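Local coordinates for capsid protein (Penaeus vannamei nodavirus, PDB 5YKZ) that forms the outer shell of a shrimp nodavirus, its protruding domain probably pairing with a second copy to build the dimeric spikes on the particle surface, at residues Lys18-Val21 with Ala25-Gln28. Residues are numbered along the deposited sequence; the frame is centred on the assembly and turned at random.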
ATOM      1  N   LYS B  18     -17.346  -1.987   5.666  1.00 12.51           N
ATOM      2  CA  LYS B  18     -17.997  -2.954   4.774  1.00 12.53           C
ATOM      3  C   LYS B  18     -19.327  -2.425   4.470  1.00 13.31           C
ATOM      4  O   LYS B  18     -20.354  -2.766   5.152  1.00 13.73           O
ATOM      5  CB  LYS B  18     -18.031  -4.300   5.462  1.00 13.42           C
ATOM      6  CG  LYS B  18     -16.662  -4.831   5.813  1.00 14.53           C
ATOM      7  CD  LYS B  18     -16.744  -6.203   6.444  1.00 18.04           C
ATOM      8  CE  LYS B  18     -15.491  -6.676   7.073  1.00 20.24           C
ATOM      9  NZ  LYS B  18     -14.506  -6.824   6.160  1.00 19.98           N
ATOM     10  N   PRO B  19     -19.462  -1.563   3.486  1.00 13.10           N
ATOM     11  CA  PRO B  19     -20.789  -1.005   3.155  1.00 14.30           C
ATOM     12  C   PRO B  19     -21.823  -2.043   2.833  1.00 15.10           C
ATOM     13  O   PRO B  19     -21.566  -3.050   2.229  1.00 14.63           O
ATOM     14  CB  PRO B  19     -20.520  -0.119   1.933  1.00 15.72           C
ATOM     15  CG  PRO B  19     -19.055   0.151   1.957  1.00 15.82           C
ATOM     16  CD  PRO B  19     -18.406  -1.030   2.599  1.00 14.16           C
ATOM     17  N   GLU B  20     -23.074  -1.714   3.215  1.00 14.71           N
ATOM     18  CA  GLU B  20     -24.142  -2.695   3.086  1.00 14.47           C
ATOM     19  C   GLU B  20     -24.776  -2.721   1.738  1.00 14.79           C
ATOM     20  O   GLU B  20     -25.416  -3.731   1.392  1.00 16.20           O
ATOM     21  CB  GLU B  20     -25.237  -2.513   4.149  1.00 15.43           C
ATOM     22  CG  GLU B  20     -24.720  -2.775   5.544  1.00 17.54           C
ATOM     23  CD  GLU B  20     -24.454  -4.226   5.832  1.00 17.68           C
ATOM     24  OE1 GLU B  20     -23.618  -4.507   6.723  1.00 17.41           O
ATOM     25  OE2 GLU B  20     -25.117  -5.110   5.250  1.00 18.60           O
ATOM     26  N   VAL B  21     -24.742  -1.663   1.026  1.00 13.81           N
ATOM     27  CA  VAL B  21     -25.459  -1.558  -0.263  1.00 15.38           C
ATOM     28  C   VAL B  21     -24.490  -1.326  -1.461  1.00 15.40           C
ATOM     29  O   VAL B  21     -23.659  -0.377  -1.405  1.00 15.64           O
ATOM     30  CB  VAL B  21     -26.539  -0.441  -0.259  1.00 17.47           C
ATOM     31  CG1 VAL B  21     -27.273  -0.339  -1.633  1.00 18.87           C
ATOM     32  CG2 VAL B  21     -27.517  -0.710   0.879  1.00 18.73           C
ATOM     33  N   ALA B  25     -22.056   4.864  -1.536  1.00 16.93           N
ATOM     34  CA  ALA B  25     -20.909   5.255  -0.649  1.00 17.95           C
ATOM     35  C   ALA B  25     -21.396   5.524   0.787  1.00 17.29           C
ATOM     36  O   ALA B  25     -22.568   6.008   0.953  1.00 21.28           O
ATOM     37  CB  ALA B  25     -20.302   6.482  -1.160  1.00 20.03           C
ATOM     38  N   GLU B  26     -20.667   5.138   1.792  1.00 17.48           N
ATOM     39  CA  GLU B  26     -20.959   5.452   3.180  1.00 17.05           C
ATOM     40  C   GLU B  26     -19.774   6.241   3.744  1.00 14.80           C
ATOM     41  O   GLU B  26     -18.615   6.148   3.291  1.00 15.28           O
ATOM     42  CB  GLU B  26     -21.093   4.138   3.964  1.00 17.35           C
ATOM     43  CG  GLU B  26     -22.302   3.279   3.622  1.00 20.93           C
ATOM     44  CD  GLU B  26     -22.413   1.972   4.374  1.00 22.25           C
ATOM     45  OE1 GLU B  26     -21.726   1.796   5.469  1.00 23.46           O
ATOM     46  OE2 GLU B  26     -23.260   1.079   4.026  1.00 21.13           O
ATOM     47  N   ILE B  27     -19.999   6.902   4.856  1.00 15.19           N
ATOM     48  CA  ILE B  27     -18.917   7.509   5.643  1.00 13.77           C
ATOM     49  C   ILE B  27     -18.283   6.513   6.530  1.00 14.41           C
ATOM     50  O   ILE B  27     -18.932   5.721   7.212  1.00 15.20           O
ATOM     51  CB  ILE B  27     -19.503   8.692   6.484  1.00 14.37           C
ATOM     52  CG1 ILE B  27     -20.074   9.803   5.606  1.00 16.18           C
ATOM     53  CG2 ILE B  27     -18.455   9.186   7.428  1.00 15.84           C
ATOM     54  CD1 ILE B  27     -18.992  10.541   4.867  1.00 17.91           C
ATOM     55  N   GLN B  28     -16.936   6.538   6.550  1.00 13.47           N
ATOM     56  CA  GLN B  28     -16.114   5.936   7.552  1.00 13.29           C
ATOM     57  C   GLN B  28     -15.474   7.056   8.286  1.00 12.39           C
ATOM     58  O   GLN B  28     -14.698   7.832   7.743  1.00 13.62           O
ATOM     59  CB  GLN B  28     -15.042   5.010   6.935  1.00 12.79           C
ATOM     60  CG  GLN B  28     -14.111   4.539   7.957  1.00 12.82           C
ATOM     61  CD  GLN B  28     -13.291   3.328   7.516  1.00 12.82           C
ATOM     62  OE1 GLN B  28     -13.412   2.815   6.395  1.00 12.90           O
ATOM     63  NE2 GLN B  28     -12.381   2.895   8.374  1.00 13.82           N
TER
HETATM   64  O   HOH W   1     -24.080   1.244   1.415  1.00 17.43           O
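Glu-26 reaches from the start of strand 26-30, an outermost strand within this chain of the antiparallel beta-sheet of this spike domain, to Pro-19 and Glu-20 in the loop that leads into that strand from strand 7-15. The contact is thus a link from a strand residue back to the loop that precedes it, and the nearest CA atoms, those of Pro-19 and Glu-26, are still 6.5 Å apart.

One direct hydrogen bond crosses it. The backbone N of Glu-20 donates to OE2 of Glu-26 over 2.9 Å, nearly straight at 166°. The N-H nevertheless meets the oxygen from above the carboxylate, 40° out of its plane. Beyond CG the Glu-26 chain runs extended (chi2 179°), which carries the carboxylate across to the loop.

Van der Waals contact accompanies the bond. The carboxylate lies against the CA and CB side of Pro-19, with CD of Glu-26 3.6 Å from the proline CA and 3.7 Å from its CB. Pro-19 is buried and also touches Leu-101 of strand 95-101, and Val-99 of the same strand pairs with Glu-26 through backbone hydrogen bonding, so this strand borders both partners.

Solvent supplies the third element: a water accepts from Val-21 N at 3.0 Å and, though other acceptors compete for its protons, can donate to Glu-26 OE2 at 2.7 Å.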